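Local coordinates for putative ferritin-like diiron-carboxylate protein TM1526 (PDB 1VJX) that is of unknown function but is probably a ferritin-like, metal-binding oxidoreductase of the rubrerythrin type, at residues Leu51-Met65 and Ala131-His145. Sequence-based numbering, arbitrary orientation.
Sequences LADQERIHAEIFRKM and AQKTVKKIIDQEKEH
His58 and His145 are the interlocking knobs of this antiparallel helix pair from a ferritin-like four-helix bundle; the axes of 51-65 and 131-145 approach to 11.1 Å, at 162°. The His58 ring enters between Ile138, Gln141, Glu142 and His145. His58 NE2 donates to Gln141 OE1 over 2.9 Å, a nearly straight bond (165°) that lands on a lone pair, with ring and amide almost coplanar. At the other ring nitrogen, ND1 gives a weak bond to Glu142 OE2 and is also hydrogen-bonded to Glu26 of helix 15-36. Ile138 CG2 lies over the ring centre, 3.9 Å from the centroid of His58, while the carbonyl oxygen of Gln54 sits above the opposite face near the rim. Replacing His58 by an alanine would remove the ring and is likely to leave Gln141 OE1 without this N-H and open a gap beside Ile138 CG2.

Glu55 and Glu142 both bend at chi2, which brings their carboxylates together with planes steeply inclined; the two groups converge until Glu55 OE1 and Glu142 OE2 are 2.6 Å apart. With Glu26 and Glu112 also close by, the acidic cluster and neighbouring histidines are consistent with the diiron-carboxylate centre expected of this family.

Toward Met65 the contact turns apolar. Ile138 CG1 is anti to the carbonyl carbon (chi1 -69°), and CD1 beyond it lies over one face of Phe62, whose edge meets Val135 CG2. The selenomethionine methyl of Met65 presses on Thr134 CG2. At the other end, His145 lies among Leu51, Gln54, Glu55 and His58, and Leu51 CD2 makes a CH-pi contact over one face of the His145 ring, 3.7 Å from its centroid.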
loop_
_atom_site.group_PDB
_atom_site.type_symbol
_atom_site.label_atom_id
_atom_site.label_comp_id
_atom_site.label_asym_id
_atom_site.label_seq_id
_atom_site.Cartn_x
_atom_site.Cartn_y
_atom_site.Cartn_z
ATOM N N LEU A 51 6.114 8.424 5.024
ATOM C CA LEU A 51 5.356 7.268 4.571
ATOM C C LEU A 51 4.418 7.665 3.443
ATOM O O LEU A 51 4.333 6.958 2.459
ATOM C CB LEU A 51 4.602 6.604 5.742
ATOM C CG LEU A 51 5.461 5.950 6.836
ATOM C CD1 LEU A 51 4.622 5.270 7.905
ATOM C CD2 LEU A 51 6.379 4.937 6.241
ATOM N N ALA A 52 3.769 8.824 3.575
ATOM C CA ALA A 52 2.873 9.373 2.541
ATOM C C ALA A 52 3.593 9.680 1.220
ATOM O O ALA A 52 3.092 9.324 0.171
ATOM C CB ALA A 52 2.153 10.614 3.054
ATOM N N ASP A 53 4.758 10.322 1.275
ATOM C CA ASP A 53 5.547 10.618 0.083
ATOM C C ASP A 53 6.023 9.333 -0.566
ATOM O O ASP A 53 6.030 9.219 -1.772
ATOM C CB ASP A 53 6.761 11.478 0.435
ATOM C CG ASP A 53 7.241 12.360 -0.742
ATOM O OD1 ASP A 53 6.469 13.259 -1.204
ATOM O OD2 ASP A 53 8.381 12.236 -1.260
ATOM N N GLN A 54 6.431 8.359 0.245
ATOM C CA GLN A 54 6.866 7.058 -0.286
ATOM C C GLN A 54 5.757 6.346 -1.029
ATOM O O GLN A 54 5.976 5.817 -2.129
ATOM C CB GLN A 54 7.413 6.171 0.855
ATOM C CG GLN A 54 8.759 6.688 1.347
ATOM C CD GLN A 54 9.197 6.130 2.678
ATOM O OE1 GLN A 54 8.791 5.036 3.077
ATOM N NE2 GLN A 54 10.046 6.871 3.362
ATOM N N GLU A 55 4.572 6.318 -0.414
ATOM C CA GLU A 55 3.377 5.734 -1.045
ATOM C C GLU A 55 3.030 6.425 -2.359
ATOM O O GLU A 55 2.643 5.765 -3.328
ATOM C CB GLU A 55 2.164 5.831 -0.136
ATOM C CG GLU A 55 2.242 5.059 1.153
ATOM C CD GLU A 55 2.223 3.555 0.966
ATOM O OE1 GLU A 55 3.310 2.977 0.788
ATOM O OE2 GLU A 55 1.124 2.957 1.032
ATOM N N ARG A 56 3.132 7.750 -2.361
ATOM C CA ARG A 56 3.001 8.573 -3.573
ATOM C C ARG A 56 3.854 8.026 -4.726
ATOM O O ARG A 56 3.324 7.612 -5.784
ATOM C CB ARG A 56 3.405 10.010 -3.269
ATOM C CG ARG A 56 3.142 11.009 -4.408
ATOM C CD ARG A 56 3.720 12.414 -4.145
ATOM N NE ARG A 56 5.142 12.345 -3.803
ATOM C CZ ARG A 56 6.140 12.275 -4.688
ATOM N NH1 ARG A 56 5.905 12.290 -5.997
ATOM N NH2 ARG A 56 7.397 12.207 -4.266
ATOM N N ILE A 57 5.168 7.985 -4.503
ATOM C CA ILE A 57 6.130 7.512 -5.505
ATOM C C ILE A 57 5.792 6.127 -6.038
ATOM O O ILE A 57 5.901 5.875 -7.234
ATOM C CB ILE A 57 7.560 7.557 -4.919
ATOM C CG1 ILE A 57 8.049 9.001 -4.876
ATOM C CG2 ILE A 57 8.551 6.692 -5.736
ATOM C CD1 ILE A 57 9.271 9.177 -3.976
ATOM N N HIS A 58 5.369 5.245 -5.139
ATOM C CA HIS A 58 4.930 3.898 -5.476
ATOM C C HIS A 58 3.765 3.888 -6.425
ATOM O O HIS A 58 3.778 3.102 -7.370
ATOM C CB HIS A 58 4.524 3.137 -4.224
ATOM C CG HIS A 58 5.679 2.769 -3.352
ATOM N ND1 HIS A 58 5.532 2.403 -2.035
ATOM C CD2 HIS A 58 7.004 2.710 -3.621
ATOM C CE1 HIS A 58 6.720 2.139 -1.530
ATOM N NE2 HIS A 58 7.627 2.326 -2.474
ATOM N N ALA A 59 2.768 4.739 -6.158
ATOM C CA ALA A 59 1.584 4.872 -7.011
ATOM C C ALA A 59 1.964 5.321 -8.420
ATOM O O ALA A 59 1.441 4.815 -9.386
ATOM C CB ALA A 59 0.599 5.885 -6.400
ATOM N N GLU A 60 2.868 6.300 -8.505
ATOM C CA GLU A 60 3.383 6.805 -9.784
ATOM C C GLU A 60 4.101 5.700 -10.556
ATOM O O GLU A 60 4.166 5.727 -11.765
ATOM C CB GLU A 60 4.372 7.956 -9.555
ATOM C CG GLU A 60 3.759 9.309 -9.204
ATOM C CD GLU A 60 4.788 10.398 -8.788
ATOM O OE1 GLU A 60 6.031 10.118 -8.676
ATOM O OE2 GLU A 60 4.344 11.560 -8.545
ATOM N N ILE A 61 4.677 4.734 -9.846
ATOM C CA ILE A 61 5.428 3.665 -10.513
ATOM C C ILE A 61 4.447 2.655 -11.070
ATOM O O ILE A 61 4.571 2.236 -12.224
ATOM C CB ILE A 61 6.458 3.032 -9.555
ATOM C CG1 ILE A 61 7.649 3.974 -9.411
ATOM C CG2 ILE A 61 6.889 1.622 -10.031
ATOM C CD1 ILE A 61 8.489 3.675 -8.229
ATOM N N PHE A 62 3.488 2.267 -10.221
ATOM C CA PHE A 62 2.385 1.404 -10.633
ATOM C C PHE A 62 1.525 2.000 -11.779
ATOM O O PHE A 62 1.026 1.256 -12.611
ATOM C CB PHE A 62 1.481 1.072 -9.436
ATOM C CG PHE A 62 2.047 0.077 -8.492
ATOM C CD1 PHE A 62 2.875 -0.957 -8.926
ATOM C CD2 PHE A 62 1.706 0.145 -7.130
ATOM C CE1 PHE A 62 3.388 -1.882 -8.006
ATOM C CE2 PHE A 62 2.185 -0.765 -6.219
ATOM C CZ PHE A 62 3.044 -1.782 -6.632
ATOM N N ARG A 63 1.309 3.307 -11.795
ATOM C CA ARG A 63 0.507 3.917 -12.904
ATOM C C ARG A 63 1.308 3.799 -14.215
ATOM O O ARG A 63 0.788 3.380 -15.231
ATOM C CB ARG A 63 0.188 5.395 -12.678
ATOM C CG ARG A 63 -0.816 5.692 -11.578
ATOM C CD ARG A 63 -1.491 7.095 -11.708
ATOM N NE ARG A 63 -0.602 8.145 -11.226
ATOM C CZ ARG A 63 -0.503 8.527 -9.948
ATOM N NH1 ARG A 63 -1.280 7.996 -9.019
ATOM N NH2 ARG A 63 0.359 9.474 -9.596
ATOM N N LYS A 64 2.583 4.153 -14.180
ATOM C CA LYS A 64 3.423 4.060 -15.366
ATOM C C LYS A 64 3.415 2.622 -15.880
ATOM O O LYS A 64 3.426 2.366 -17.062
ATOM C CB LYS A 64 4.841 4.495 -15.003
ATOM C CG LYS A 64 5.701 4.903 -16.163
ATOM C CD LYS A 64 7.202 4.902 -15.756
ATOM C CE LYS A 64 8.109 5.269 -16.934
ATOM N NZ LYS A 64 9.098 6.322 -16.523
HETATM N N MSE A 65 3.386 1.689 -14.951
HETATM C CA MSE A 65 3.530 0.258 -15.262
HETATM C C MSE A 65 2.290 -0.239 -15.980
HETATM O O MSE A 65 2.394 -0.913 -17.027
HETATM C CB MSE A 65 3.758 -0.540 -13.993
HETATM C CG MSE A 65 3.971 -1.978 -14.256
HETATM SE SE MSE A 65 4.595 -3.022 -12.655
HETATM C CE MSE A 65 6.465 -2.214 -12.223
ATOM N N ALA A 131 9.758 -5.506 -14.704
ATOM C CA ALA A 131 8.536 -5.279 -13.940
ATOM C C ALA A 131 8.605 -5.989 -12.582
ATOM O O ALA A 131 8.375 -5.365 -11.557
ATOM C CB ALA A 131 7.290 -5.732 -14.696
ATOM N N GLN A 132 8.875 -7.283 -12.575
ATOM C CA GLN A 132 9.022 -7.997 -11.300
ATOM C C GLN A 132 10.098 -7.380 -10.385
ATOM O O GLN A 132 9.880 -7.265 -9.207
ATOM C CB GLN A 132 9.382 -9.464 -11.520
ATOM C CG GLN A 132 8.290 -10.283 -12.132
ATOM C CD GLN A 132 8.659 -11.755 -12.226
ATOM O OE1 GLN A 132 9.707 -12.106 -12.791
ATOM N NE2 GLN A 132 7.794 -12.624 -11.659
ATOM N N LYS A 133 11.245 -6.981 -10.914
ATOM C CA LYS A 133 12.267 -6.340 -10.061
ATOM C C LYS A 133 11.752 -5.003 -9.506
ATOM O O LYS A 133 11.987 -4.681 -8.333
ATOM C CB LYS A 133 13.632 -6.207 -10.786
ATOM C CG LYS A 133 14.596 -5.125 -10.207
ATOM C CD LYS A 133 16.066 -5.577 -10.185
ATOM N N THR A 134 10.978 -4.271 -10.309
ATOM C CA THR A 134 10.455 -2.967 -9.901
ATOM C C THR A 134 9.474 -3.130 -8.737
ATOM O O THR A 134 9.482 -2.363 -7.775
ATOM C CB THR A 134 9.781 -2.228 -11.097
ATOM O OG1 THR A 134 10.738 -1.874 -12.127
ATOM C CG2 THR A 134 9.223 -0.909 -10.660
ATOM N N VAL A 135 8.659 -4.160 -8.827
ATOM C CA VAL A 135 7.671 -4.451 -7.804
ATOM C C VAL A 135 8.282 -5.039 -6.540
ATOM O O VAL A 135 7.779 -4.773 -5.466
ATOM C CB VAL A 135 6.512 -5.378 -8.352
ATOM C CG1 VAL A 135 5.501 -5.674 -7.278
ATOM C CG2 VAL A 135 5.821 -4.746 -9.616
ATOM N N LYS A 136 9.328 -5.849 -6.660
ATOM C CA LYS A 136 10.073 -6.319 -5.482
ATOM C C LYS A 136 10.698 -5.174 -4.650
ATOM O O LYS A 136 10.718 -5.239 -3.435
ATOM C CB LYS A 136 11.180 -7.298 -5.882
ATOM C CG LYS A 136 11.947 -7.813 -4.665
ATOM C CD LYS A 136 12.557 -9.177 -4.826
ATOM C CE LYS A 136 12.900 -9.832 -3.427
ATOM N NZ LYS A 136 14.246 -9.462 -2.953
ATOM N N LYS A 137 11.242 -4.167 -5.327
ATOM C CA LYS A 137 11.708 -2.946 -4.687
ATOM C C LYS A 137 10.619 -2.288 -3.830
ATOM O O LYS A 137 10.857 -1.953 -2.661
ATOM C CB LYS A 137 12.236 -1.965 -5.749
ATOM C CG LYS A 137 13.177 -0.880 -5.199
ATOM C CD LYS A 137 13.684 0.044 -6.326
ATOM C CE LYS A 137 13.998 1.477 -5.828
ATOM N NZ LYS A 137 15.147 1.540 -4.827
ATOM N N ILE A 138 9.421 -2.157 -4.409
ATOM C CA ILE A 138 8.251 -1.593 -3.719
ATOM C C ILE A 138 7.830 -2.428 -2.516
ATOM O O ILE A 138 7.529 -1.889 -1.460
ATOM C CB ILE A 138 7.055 -1.426 -4.714
ATOM C CG1 ILE A 138 7.351 -0.320 -5.757
ATOM C CG2 ILE A 138 5.727 -1.074 -3.990
ATOM C CD1 ILE A 138 6.343 -0.255 -6.880
ATOM N N ILE A 139 7.781 -3.745 -2.699
ATOM C CA ILE A 139 7.487 -4.668 -1.623
ATOM C C ILE A 139 8.471 -4.537 -0.438
ATOM O O ILE A 139 8.040 -4.494 0.707
ATOM C CB ILE A 139 7.469 -6.121 -2.158
ATOM C CG1 ILE A 139 6.197 -6.380 -2.984
ATOM C CG2 ILE A 139 7.515 -7.133 -0.990
ATOM C CD1 ILE A 139 6.213 -7.736 -3.772
ATOM N N ASP A 140 9.769 -4.532 -0.732
ATOM C CA ASP A 140 10.808 -4.287 0.250
ATOM C C ASP A 140 10.608 -2.986 0.986
ATOM O O ASP A 140 10.733 -2.951 2.182
ATOM C CB ASP A 140 12.178 -4.284 -0.399
ATOM C CG ASP A 140 12.631 -5.658 -0.809
ATOM O OD1 ASP A 140 12.226 -6.663 -0.131
ATOM O OD2 ASP A 140 13.439 -5.817 -1.778
ATOM N N GLN A 141 10.274 -1.913 0.279
ATOM C CA GLN A 141 10.001 -0.630 0.929
ATOM C C GLN A 141 8.718 -0.693 1.754
ATOM O O GLN A 141 8.630 -0.100 2.806
ATOM C CB GLN A 141 9.943 0.502 -0.114
ATOM C CG GLN A 141 11.340 1.000 -0.522
ATOM C CD GLN A 141 11.458 1.636 -1.944
ATOM O OE1 GLN A 141 10.471 1.874 -2.633
ATOM N NE2 GLN A 141 12.699 1.864 -2.366
ATOM N N GLU A 142 7.707 -1.401 1.253
ATOM C CA GLU A 142 6.444 -1.549 1.980
ATOM C C GLU A 142 6.684 -2.321 3.263
ATOM O O GLU A 142 6.054 -2.041 4.264
ATOM C CB GLU A 142 5.395 -2.254 1.131
ATOM C CG GLU A 142 4.857 -1.411 -0.022
ATOM C CD GLU A 142 4.099 -0.166 0.417
ATOM O OE1 GLU A 142 3.739 -0.091 1.624
ATOM O OE2 GLU A 142 3.866 0.729 -0.450
ATOM N N LYS A 143 7.604 -3.292 3.218
ATOM C CA LYS A 143 7.888 -4.135 4.373
ATOM C C LYS A 143 8.696 -3.376 5.426
ATOM O O LYS A 143 8.618 -3.686 6.602
ATOM C CB LYS A 143 8.655 -5.369 3.956
ATOM C CG LYS A 143 7.864 -6.471 3.261
ATOM C CD LYS A 143 8.697 -7.783 3.268
ATOM C CE LYS A 143 9.817 -7.777 2.227
ATOM N NZ LYS A 143 10.988 -8.427 2.752
ATOM N N GLU A 144 9.472 -2.387 4.990
ATOM C CA GLU A 144 10.082 -1.392 5.896
ATOM C C GLU A 144 9.072 -0.400 6.511
ATOM O O GLU A 144 9.278 0.060 7.614
ATOM C CB GLU A 144 11.160 -0.584 5.170
ATOM C CG GLU A 144 12.438 -1.354 4.855
ATOM C CD GLU A 144 13.147 -1.823 6.087
ATOM O OE1 GLU A 144 13.022 -1.165 7.161
ATOM O OE2 GLU A 144 13.831 -2.865 5.972
ATOM N N HIS A 145 8.008 -0.047 5.782
ATOM C CA HIS A 145 6.962 0.806 6.334
ATOM C C HIS A 145 6.361 0.058 7.475
ATOM O O HIS A 145 6.164 0.604 8.546
ATOM C CB HIS A 145 5.828 1.066 5.343
ATOM C CG HIS A 145 6.186 1.982 4.223
ATOM N ND1 HIS A 145 5.231 2.599 3.426
ATOM C CD2 HIS A 145 7.391 2.401 3.769
ATOM C CE1 HIS A 145 5.842 3.339 2.520
ATOM N NE2 HIS A 145 7.150 3.242 2.709
#